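Long-range contacts in CELL division protein FTSZ homolog 1 (Methanocaldococcus jannaschii, PDB 1W5B), which binds GTP and, as a GTPase, probably polymerises into the contractile Z ring that marks the site of cell division: residues V43-A48 against V67-D72; C129-G134 against A156-P161; I253-S258 against E328-V333; D229-V234 against E293-E298. One frame throughout, in Å; residues are numbered along the deposited sequence.

In the fold
Interactions 1 and 2 are buried and belong to one parallel sheet of the GTPase domain: their strands 40-45 and 124-130 are neighbours, and the two contacts touch where Cys45 O meets Cys129 CB. In each, one of the two paired strands runs on into glycines whose backbone amides touch GTP. Interactions 3 and 4 lie in or against the C-terminal domain. The partly buried interaction 3 pairs antiparallel strands and carries a weak salt bridge on its open face; interaction 4, at the surface, is an apolar contact, mostly of leucines, between loops and a helix start. The centres of interactions 3 and 4 are about 14 Å apart, and helix 297-308, begun in interaction 4, packs on valines of interaction 3.

Interaction 1 of 4, residues V43-A48 against V67-D72; sequences VGCGGA and VAINTD. With GTP (guanosine-5'-triphosphate), chain C.
Val43 and Val67 lie side by side on one face of two adjacent parallel strands, CG2 of Val43 resting 4.1 Å from CB of Val67. Further along that face Ile69 fills the hollow beside Cys45. Its CG1 is set between the backbone N and the carbonyl carbon (chi1 72°), which carries CD1 to 3.5 Å from Cys45 SG. Three backbone hydrogen bonds fix the register, Gly44 N giving to Val67 O at 2.8 Å, Ile69 N to Gly44 O, and Gly46 N to Ile69 O. Gly46 and Gly47, which follow the strand, offer a hollow to the side-chain end of Asn70; a CB on Gly46 would also clash with GTP O2B. Gly44 and Gly46 fit a Rossmann-type glycine pattern, and the first turn of helix 46-59 presents Gly47 N to GTP O1B at 2.9 Å and Ala48 N to GTP O2A at 2.7 Å, both nearly straight. Cutting Asn70 back to an alanine is likely to open a gap beside Gly46 and Gly47, leaving their backbone less well supported. The two strands and connecting helix 46-59 make a beta-alpha-beta unit; helix 135-149 covers Val43, Cys45 and Ile69, and helix 73-77 touches Ala68 on the other face.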
# COMPACT_ATOMS: atom_id res chain seq x y z
N VAL A 43 3.37 3.73 7.66
CA VAL A 43 2.62 3.85 8.90
C VAL A 43 1.47 2.85 8.98
O VAL A 43 0.54 2.90 8.18
CB VAL A 43 2.01 5.27 9.05
CG1 VAL A 43 1.27 5.36 10.35
CG2 VAL A 43 3.10 6.32 9.00
N GLY A 44 1.55 1.94 9.96
CA GLY A 44 0.50 0.95 10.15
C GLY A 44 -0.37 1.35 11.34
O GLY A 44 0.14 1.50 12.45
N CYS A 45 -1.67 1.53 11.11
CA CYS A 45 -2.60 1.95 12.16
C CYS A 45 -3.52 0.80 12.56
O CYS A 45 -4.04 0.10 11.70
CB CYS A 45 -3.47 3.10 11.65
SG CYS A 45 -2.58 4.37 10.74
N GLY A 46 -3.73 0.64 13.87
CA GLY A 46 -4.58 -0.44 14.35
C GLY A 46 -3.91 -1.81 14.32
O GLY A 46 -2.77 -1.95 13.89
N GLY A 47 -4.64 -2.82 14.79
CA GLY A 47 -4.11 -4.18 14.82
C GLY A 47 -3.65 -4.74 13.49
O GLY A 47 -2.52 -5.23 13.37
N ALA A 48 -4.52 -4.71 12.47
CA ALA A 48 -4.14 -5.22 11.15
C ALA A 48 -2.95 -4.41 10.64
O ALA A 48 -2.02 -4.95 10.05
CB ALA A 48 -5.31 -5.13 10.17
N VAL A 67 6.50 2.78 11.11
CA VAL A 67 5.83 3.41 12.24
C VAL A 67 4.50 2.71 12.53
O VAL A 67 3.68 2.52 11.65
CB VAL A 67 5.54 4.89 11.97
CG1 VAL A 67 4.72 5.47 13.10
CG2 VAL A 67 6.84 5.65 11.80
N ALA A 68 4.30 2.32 13.78
CA ALA A 68 3.06 1.65 14.17
C ALA A 68 2.34 2.52 15.17
O ALA A 68 2.95 3.09 16.07
CB ALA A 68 3.36 0.29 14.78
N ILE A 69 1.02 2.64 15.01
CA ILE A 69 0.25 3.43 15.95
C ILE A 69 -0.98 2.65 16.32
O ILE A 69 -1.52 1.89 15.52
CB ILE A 69 -0.17 4.79 15.35
CG1 ILE A 69 -1.25 4.60 14.30
CG2 ILE A 69 1.04 5.47 14.73
CD1 ILE A 69 -1.74 5.91 13.72
N ASN A 70 -1.43 2.80 17.55
CA ASN A 70 -2.60 2.07 17.99
C ASN A 70 -3.07 2.68 19.29
O ASN A 70 -2.33 3.40 19.97
CB ASN A 70 -2.21 0.60 18.19
CG ASN A 70 -3.39 -0.36 18.03
OD1 ASN A 70 -3.20 -1.52 17.64
ND2 ASN A 70 -4.60 0.11 18.33
N THR A 71 -4.33 2.42 19.61
CA THR A 71 -4.92 2.87 20.86
C THR A 71 -4.64 1.72 21.85
O THR A 71 -4.32 1.94 23.02
CB THR A 71 -6.44 3.04 20.68
OG1 THR A 71 -6.96 1.90 19.99
CG2 THR A 71 -6.74 4.30 19.87
N ASP A 72 -4.74 0.48 21.34
CA ASP A 72 -4.51 -0.73 22.13
C ASP A 72 -3.02 -0.93 22.44
O ASP A 72 -2.24 -1.30 21.56
CB ASP A 72 -5.02 -1.94 21.34
CG ASP A 72 -5.11 -3.20 22.18
OD1 ASP A 72 -4.16 -3.50 22.95
OD2 ASP A 72 -6.12 -3.92 22.04
PG GTP C . -10.23 -1.43 17.14
O1G GTP C . -11.76 -1.27 17.15
O2G GTP C . -9.80 -2.81 17.69
O3G GTP C . -9.55 -0.37 18.02
O3B GTP C . -9.76 -1.21 15.56
PB GTP C . -8.49 -1.81 14.72
O1B GTP C . -7.35 -2.18 15.55
O2B GTP C . -8.25 -0.78 13.61
O3A GTP C . -8.99 -3.11 14.04
PA GTP C . -8.23 -4.26 13.35
O1A GTP C . -8.04 -5.39 14.30
O2A GTP C . -7.06 -3.76 12.62
O5' GTP C . -9.42 -4.75 12.35
C5' GTP C . -9.85 -3.98 11.23
C4' GTP C . -10.07 -4.90 10.04
O4' GTP C . -8.82 -5.50 9.68
C3' GTP C . -11.01 -6.07 10.36
O3' GTP C . -12.35 -5.70 10.09
C2' GTP C . -10.54 -7.15 9.38
O2' GTP C . -11.10 -6.90 8.10
C1' GTP C . -9.04 -6.85 9.28
N9 GTP C . -8.17 -7.74 10.07
C8 GTP C . -8.28 -8.02 11.43
N7 GTP C . -7.23 -8.64 11.93
C5 GTP C . -6.42 -8.85 10.83
C6 GTP C . -5.14 -9.45 10.71
O6 GTP C . -4.55 -10.12 11.54
N1 GTP C . -4.63 -9.38 9.39
C2 GTP C . -5.30 -8.82 8.31
N2 GTP C . -4.76 -8.98 7.13
N3 GTP C . -6.44 -8.18 8.42
C4 GTP C . -6.94 -8.18 9.69

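Interaction 2 of 4, residues C129-G134 against A156-P161. With GTP (guanosine-5'-triphosphate), chain C.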
# COMPACT_ATOMS: atom_id res chain seq x y z
N CYS A 129 -3.64 -0.16 6.79
CA CYS A 129 -4.46 -0.65 7.88
C CYS A 129 -5.61 -1.45 7.29
O CYS A 129 -5.79 -1.47 6.09
CB CYS A 129 -5.04 0.52 8.68
SG CYS A 129 -6.42 1.37 7.86
N GLY A 130 -6.37 -2.10 8.16
CA GLY A 130 -7.53 -2.85 7.72
C GLY A 130 -8.72 -1.99 8.10
O GLY A 130 -8.89 -1.66 9.28
N LEU A 131 -9.53 -1.58 7.13
CA LEU A 131 -10.69 -0.75 7.44
C LEU A 131 -11.81 -1.62 8.01
O LEU A 131 -11.97 -2.77 7.61
CB LEU A 131 -11.16 -0.02 6.19
CG LEU A 131 -10.16 0.93 5.53
CD1 LEU A 131 -10.76 1.51 4.28
CD2 LEU A 131 -9.79 2.06 6.50
N GLY A 132 -12.56 -1.07 8.96
CA GLY A 132 -13.65 -1.83 9.57
C GLY A 132 -13.65 -1.75 11.09
O GLY A 132 -14.70 -1.87 11.72
N GLY A 133 -12.48 -1.57 11.69
CA GLY A 133 -12.40 -1.47 13.13
C GLY A 133 -12.50 -0.02 13.55
O GLY A 133 -12.76 0.85 12.72
N GLY A 134 -12.29 0.27 14.83
CA GLY A 134 -12.38 1.65 15.27
C GLY A 134 -11.10 2.47 15.14
O GLY A 134 -11.16 3.66 14.85
N ALA A 156 -2.11 5.57 0.59
CA ALA A 156 -2.72 4.62 1.51
C ALA A 156 -2.88 3.29 0.79
O ALA A 156 -3.08 3.25 -0.43
CB ALA A 156 -4.09 5.14 1.99
N VAL A 157 -2.77 2.20 1.54
CA VAL A 157 -2.95 0.86 1.01
C VAL A 157 -3.73 0.20 2.13
O VAL A 157 -3.17 -0.18 3.16
CB VAL A 157 -1.60 0.11 0.81
CG1 VAL A 157 -1.87 -1.29 0.27
CG2 VAL A 157 -0.71 0.88 -0.14
N VAL A 158 -5.03 0.08 1.92
CA VAL A 158 -5.91 -0.49 2.91
C VAL A 158 -6.75 -1.62 2.34
O VAL A 158 -6.85 -1.78 1.12
CB VAL A 158 -6.86 0.60 3.45
CG1 VAL A 158 -6.04 1.77 3.95
CG2 VAL A 158 -7.80 1.08 2.33
N THR A 159 -7.35 -2.38 3.24
CA THR A 159 -8.22 -3.49 2.86
C THR A 159 -9.63 -3.24 3.36
O THR A 159 -9.82 -2.55 4.36
CB THR A 159 -7.77 -4.82 3.49
OG1 THR A 159 -7.86 -4.71 4.91
CG2 THR A 159 -6.35 -5.16 3.08
N LEU A 160 -10.60 -3.80 2.65
CA LEU A 160 -12.01 -3.71 3.03
C LEU A 160 -12.24 -5.07 3.69
O LEU A 160 -11.60 -6.05 3.34
CB LEU A 160 -12.89 -3.53 1.79
CG LEU A 160 -13.39 -2.12 1.40
CD1 LEU A 160 -12.54 -1.02 2.00
CD2 LEU A 160 -13.40 -2.02 -0.12
N PRO A 161 -13.16 -5.15 4.66
CA PRO A 161 -13.43 -6.41 5.35
C PRO A 161 -14.14 -7.49 4.54
O PRO A 161 -14.76 -7.21 3.51
CB PRO A 161 -14.24 -5.97 6.56
CG PRO A 161 -15.06 -4.84 5.99
CD PRO A 161 -14.03 -4.07 5.18
PG GTP C . -10.23 -1.43 17.14
O1G GTP C . -11.76 -1.27 17.15
O2G GTP C . -9.80 -2.81 17.69
O3G GTP C . -9.55 -0.37 18.02
O3B GTP C . -9.76 -1.21 15.56
PB GTP C . -8.49 -1.81 14.72
O1B GTP C . -7.35 -2.18 15.55
O2B GTP C . -8.25 -0.78 13.61
O3A GTP C . -8.99 -3.11 14.04
PA GTP C . -8.23 -4.26 13.35
O1A GTP C . -8.04 -5.39 14.30
O2A GTP C . -7.06 -3.76 12.62
O5' GTP C . -9.42 -4.75 12.35
C5' GTP C . -9.85 -3.98 11.23
C4' GTP C . -10.07 -4.90 10.04
O4' GTP C . -8.82 -5.50 9.68
C3' GTP C . -11.01 -6.07 10.36
O3' GTP C . -12.35 -5.70 10.09
C2' GTP C . -10.54 -7.15 9.38
O2' GTP C . -11.10 -6.90 8.10
C1' GTP C . -9.04 -6.85 9.28
N9 GTP C . -8.17 -7.74 10.07
C8 GTP C . -8.28 -8.02 11.43
N7 GTP C . -7.23 -8.64 11.93
C5 GTP C . -6.42 -8.85 10.83
C6 GTP C . -5.14 -9.45 10.71
O6 GTP C . -4.55 -10.12 11.54
N1 GTP C . -4.63 -9.38 9.39
C2 GTP C . -5.30 -8.82 8.31
N2 GTP C . -4.76 -8.98 7.13
N3 GTP C . -6.44 -8.18 8.42
C4 GTP C . -6.94 -8.18 9.69
O HOH W 1 -10.17 -4.92 6.28
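Leu131 N gives a hydrogen bond to Thr159 O at 2.9 Å, while the leucine side chain turns back across the neighbouring strand. With CG anti to its carbonyl carbon (chi1 -61°), CD1 reaches Val158 CG2 at 3.6 Å and Leu160 CD1 at 3.8 Å, crossing both side chains at a slant. Thr159 N adds a weak bond to Cys129 O, and Cys129 SG packs on Val158 CG1. The strands are the two parallel ones of the beta-alpha-beta unit 124-130, 135-149, 153-160, and Gly132 begins GGGTGTG, the FtsZ form of the glycine-rich signature of the tubulin/FtsZ family. Gly130 lacks a CB that would clash with the GTP ribose, and Gly133 one that would clash with the triphosphate. Gly134 N donates to GTP O1G at 2.8 Å. A water donates to Leu131 O and to Thr159 OG1 (2.7 Å) and is also bonded to GTP O2', joining the loop at Leu131 and strand 153-160 to the ribose. Farther out, Thr137 OG1 bonds Gly132 N and Gly133 O, holding the loop, and Ala173 and Leu177 of helix 167-183 touch Leu131. A smaller residue such as alanine replacing Leu131 is likely to open a gap against Val158 CG2 and Leu160 CD1 and deprive Ala173 and Leu177 of this partner.

Interaction 3 of 4, residues I253-S258 against E328-V333; sequences IGESDS and ENTVRV
An antiparallel ladder at one border of the mixed four-stranded sheet of the FtsZ C-terminal domain joins 253-258 to 328-333: strand 249-256 is outermost within the chain, strand 331-338 its inner neighbour. Gly254 and Val333 form a hydrogen-bonded pair, Val333 N to Gly254 O at 2.7 Å and Gly254 N to Val333 O at 3.1 Å. Ser256 and Val331 repeat the pattern, with Val331 N 2.9 Å from Ser256 O. Between them stands the non-hydrogen-bonded pair Glu255 and Arg332, whose side chains run alongside each other from the same face. The carboxylate comes to the edge of the guanidinium, near its plane, with the two flat groups turned 42° apart. OE1 of Glu255 stands 3.5 Å from Arg332 NE, a weak, bent hydrogen bond within a salt bridge. Glu255 CG sits between its backbone N and carbonyl carbon (chi1 71°) and the chain runs extended beyond it, which puts OE1 beside Arg332 and OE2 3.7 Å from Thr330 CG2. Past the strand, Asp257 CB packs 3.4 Å from Thr330 OG1. Ser256 OG accepts from Ser258 N at 3.1 Å in an ST turn, and its bond to Glu264 ties that turn to helix 261-270. Arg332 also has a long, weak ion pair with Asp324. On the face opposite the salt bridge, Val331 and Val333 meet helices 261-270 and 297-308, while strand 284-291 flanks the inner strand on its far side.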
# COMPACT_ATOMS: atom_id res chain seq x y z
N ILE A 253 -2.30 -9.25 -8.65
CA ILE A 253 -1.08 -9.99 -8.35
C ILE A 253 -1.02 -11.32 -9.12
O ILE A 253 -1.99 -12.08 -9.16
CB ILE A 253 -0.96 -10.31 -6.85
CG1 ILE A 253 -0.94 -9.00 -6.05
CG2 ILE A 253 0.31 -11.11 -6.60
CD1 ILE A 253 -0.87 -9.20 -4.54
N GLY A 254 0.13 -11.58 -9.72
CA GLY A 254 0.29 -12.82 -10.46
C GLY A 254 1.69 -13.37 -10.32
O GLY A 254 2.64 -12.64 -10.05
N GLU A 255 1.82 -14.68 -10.45
CA GLU A 255 3.13 -15.28 -10.39
C GLU A 255 3.06 -16.61 -11.11
O GLU A 255 2.02 -17.26 -11.13
CB GLU A 255 3.62 -15.45 -8.95
CG GLU A 255 2.95 -16.49 -8.10
CD GLU A 255 3.73 -16.73 -6.81
OE1 GLU A 255 3.97 -15.76 -6.05
OE2 GLU A 255 4.11 -17.90 -6.55
N SER A 256 4.17 -16.98 -11.74
CA SER A 256 4.23 -18.21 -12.50
C SER A 256 5.68 -18.66 -12.61
O SER A 256 6.61 -17.85 -12.48
CB SER A 256 3.65 -17.98 -13.89
OG SER A 256 3.72 -19.14 -14.70
N ASP A 257 5.86 -19.96 -12.82
CA ASP A 257 7.19 -20.54 -13.00
C ASP A 257 7.13 -21.34 -14.28
O ASP A 257 8.07 -22.04 -14.65
CB ASP A 257 7.56 -21.43 -11.80
CG ASP A 257 6.58 -22.57 -11.59
OD1 ASP A 257 6.83 -23.41 -10.70
OD2 ASP A 257 5.57 -22.63 -12.31
N SER A 258 6.01 -21.21 -14.98
CA SER A 258 5.79 -21.90 -16.24
C SER A 258 6.77 -21.42 -17.31
O SER A 258 7.51 -20.46 -17.10
CB SER A 258 4.35 -21.68 -16.73
OG SER A 258 3.41 -22.20 -15.80
N GLU A 328 13.60 -18.59 -6.27
CA GLU A 328 14.02 -19.80 -6.99
C GLU A 328 13.85 -19.73 -8.50
O GLU A 328 14.83 -19.56 -9.22
CB GLU A 328 13.27 -21.02 -6.43
CG GLU A 328 13.47 -21.24 -4.94
CD GLU A 328 12.79 -22.50 -4.43
OE1 GLU A 328 13.29 -23.61 -4.73
OE2 GLU A 328 11.76 -22.39 -3.73
N ASN A 329 12.62 -19.87 -8.99
CA ASN A 329 12.38 -19.79 -10.43
C ASN A 329 10.98 -19.32 -10.80
O ASN A 329 10.48 -19.62 -11.88
CB ASN A 329 12.69 -21.14 -11.12
CG ASN A 329 12.15 -22.32 -10.35
OD1 ASN A 329 10.95 -22.44 -10.13
ND2 ASN A 329 13.05 -23.22 -9.95
N THR A 330 10.36 -18.58 -9.89
CA THR A 330 9.03 -18.03 -10.12
C THR A 330 9.14 -16.51 -10.30
O THR A 330 9.95 -15.86 -9.65
CB THR A 330 8.08 -18.28 -8.92
OG1 THR A 330 7.74 -19.67 -8.85
CG2 THR A 330 6.81 -17.45 -9.07
N VAL A 331 8.33 -15.96 -11.19
CA VAL A 331 8.33 -14.52 -11.40
C VAL A 331 7.00 -13.97 -10.89
O VAL A 331 5.93 -14.46 -11.24
CB VAL A 331 8.54 -14.17 -12.89
CG1 VAL A 331 8.27 -12.70 -13.14
CG2 VAL A 331 9.98 -14.51 -13.29
N ARG A 332 7.09 -12.95 -10.05
CA ARG A 332 5.92 -12.31 -9.47
C ARG A 332 5.69 -10.93 -10.05
O ARG A 332 6.63 -10.17 -10.27
CB ARG A 332 6.08 -12.22 -7.95
CG ARG A 332 4.91 -11.57 -7.25
CD ARG A 332 5.22 -11.42 -5.77
NE ARG A 332 5.32 -12.72 -5.11
CZ ARG A 332 6.32 -13.08 -4.31
NH1 ARG A 332 7.32 -12.23 -4.07
NH2 ARG A 332 6.33 -14.27 -3.75
N VAL A 333 4.43 -10.59 -10.31
CA VAL A 333 4.10 -9.29 -10.86
C VAL A 333 3.08 -8.55 -10.02
O VAL A 333 1.99 -9.05 -9.78
CB VAL A 333 3.54 -9.41 -12.29
CG1 VAL A 333 2.97 -8.08 -12.74
CG2 VAL A 333 4.64 -9.86 -13.24

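Interaction 4 of 4, residues D229-V234 against E293-E298; sequences DGLINV and EDLTLE
Two peptide planes, one from Leu231 and one from Leu295, each take a leucine methyl above a face. CD1 of Leu231 lies over the plane of the Leu295-Thr296 peptide, 3.2 Å from Leu295 O, with Thr296 C, in the next peptide, 3.7 Å away. In return CD1 of Leu297 stands almost directly above the Leu231 carbonyl, 3.6 Å from Leu231 O, and its CD2 lies farther off over the same face. The contact is thus made of methyls and backbone rather than polar bonds. CD1 of Leu297 also packs 3.7 Å from Leu231 CB and 4.0 Å from Ile232 CB, bridging the two residues. Leu297 sets CG anti to the backbone N (chi1 -156°), swinging its end across to the 229-234 loop although its CB leaves the backbone in a less direct line. CG of Leu295 lies 4.0 Å from Leu231 CD1 and adds to the apolar contact. Thr296 is the N-cap of the helix that Leu297 enters, its OG1 capping a backbone N just beyond the segment. The 229-234 loop, between helices 207-227 and 236-243, thereby leans on the start of helix 297-308 of the C-terminal domain. Trp319 of strand 316-323 touches Ile232 and Leu297, and Leu231 shares a backbone bond with Ala321 of that strand.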
# COMPACT_ATOMS: atom_id res chain seq x y z
N ASP A 229 17.29 -1.50 -5.67
CA ASP A 229 18.03 -1.50 -6.92
C ASP A 229 17.55 -2.67 -7.76
O ASP A 229 17.43 -3.80 -7.27
CB ASP A 229 19.53 -1.64 -6.65
CG ASP A 229 20.09 -0.46 -5.87
OD1 ASP A 229 19.79 0.69 -6.25
OD2 ASP A 229 20.84 -0.69 -4.90
N GLY A 230 17.27 -2.41 -9.03
CA GLY A 230 16.78 -3.45 -9.91
C GLY A 230 17.48 -3.45 -11.24
O GLY A 230 18.51 -2.78 -11.41
N LEU A 231 16.93 -4.19 -12.20
CA LEU A 231 17.51 -4.28 -13.53
C LEU A 231 17.35 -2.98 -14.30
O LEU A 231 17.89 -2.83 -15.40
CB LEU A 231 16.87 -5.44 -14.31
CG LEU A 231 17.03 -6.82 -13.67
CD1 LEU A 231 16.52 -7.88 -14.63
CD2 LEU A 231 18.49 -7.07 -13.33
N ILE A 232 16.59 -2.05 -13.73
CA ILE A 232 16.38 -0.75 -14.35
C ILE A 232 16.07 0.28 -13.27
O ILE A 232 15.37 -0.02 -12.30
CB ILE A 232 15.24 -0.79 -15.38
CG1 ILE A 232 15.20 0.54 -16.14
CG2 ILE A 232 13.90 -1.03 -14.68
CD1 ILE A 232 14.27 0.53 -17.33
N ASN A 233 16.59 1.48 -13.44
CA ASN A 233 16.36 2.54 -12.47
C ASN A 233 14.92 3.04 -12.45
O ASN A 233 14.31 3.24 -13.49
CB ASN A 233 17.28 3.72 -12.73
CG ASN A 233 17.06 4.85 -11.76
OD1 ASN A 233 17.29 4.71 -10.56
ND2 ASN A 233 16.59 5.99 -12.26
N VAL A 234 14.40 3.24 -11.25
CA VAL A 234 13.06 3.78 -11.08
C VAL A 234 13.29 5.18 -10.53
O VAL A 234 13.85 5.35 -9.45
CB VAL A 234 12.21 2.94 -10.09
CG1 VAL A 234 10.89 3.64 -9.82
CG2 VAL A 234 11.94 1.55 -10.66
N GLU A 293 17.40 -14.77 -9.78
CA GLU A 293 18.59 -14.23 -10.42
C GLU A 293 18.57 -14.33 -11.95
O GLU A 293 19.23 -13.55 -12.63
CB GLU A 293 19.83 -14.92 -9.86
CG GLU A 293 19.86 -14.93 -8.33
CD GLU A 293 21.17 -15.44 -7.75
OE1 GLU A 293 21.67 -16.48 -8.23
OE2 GLU A 293 21.68 -14.81 -6.80
N ASP A 294 17.80 -15.28 -12.49
CA ASP A 294 17.72 -15.44 -13.94
C ASP A 294 16.75 -14.49 -14.64
O ASP A 294 16.56 -14.57 -15.86
CB ASP A 294 17.39 -16.90 -14.31
CG ASP A 294 16.18 -17.44 -13.56
OD1 ASP A 294 15.15 -16.75 -13.49
OD2 ASP A 294 16.27 -18.58 -13.04
N LEU A 295 16.14 -13.58 -13.88
CA LEU A 295 15.20 -12.62 -14.45
C LEU A 295 15.92 -11.65 -15.39
O LEU A 295 16.93 -11.06 -15.01
CB LEU A 295 14.52 -11.81 -13.34
CG LEU A 295 13.68 -10.62 -13.80
CD1 LEU A 295 12.41 -11.10 -14.50
CD2 LEU A 295 13.32 -9.76 -12.60
N THR A 296 15.40 -11.48 -16.60
CA THR A 296 16.00 -10.56 -17.56
C THR A 296 15.10 -9.35 -17.76
O THR A 296 13.92 -9.38 -17.43
CB THR A 296 16.22 -11.20 -18.94
OG1 THR A 296 14.96 -11.34 -19.61
CG2 THR A 296 16.88 -12.57 -18.80
N LEU A 297 15.68 -8.29 -18.30
CA LEU A 297 14.95 -7.05 -18.55
C LEU A 297 13.88 -7.29 -19.61
O LEU A 297 12.83 -6.64 -19.59
CB LEU A 297 15.93 -5.97 -19.02
CG LEU A 297 15.53 -4.51 -18.81
CD1 LEU A 297 15.21 -4.26 -17.35
CD2 LEU A 297 16.67 -3.62 -19.27
N GLU A 298 14.15 -8.23 -20.51
CA GLU A 298 13.22 -8.58 -21.58
C GLU A 298 11.91 -9.17 -21.06
O GLU A 298 10.84 -8.91 -21.62
CB GLU A 298 13.88 -9.55 -22.56
CG GLU A 298 15.17 -9.00 -23.16
CD GLU A 298 14.95 -7.70 -23.92
OE1 GLU A 298 15.79 -6.79 -23.79
OE2 GLU A 298 13.94 -7.59 -24.64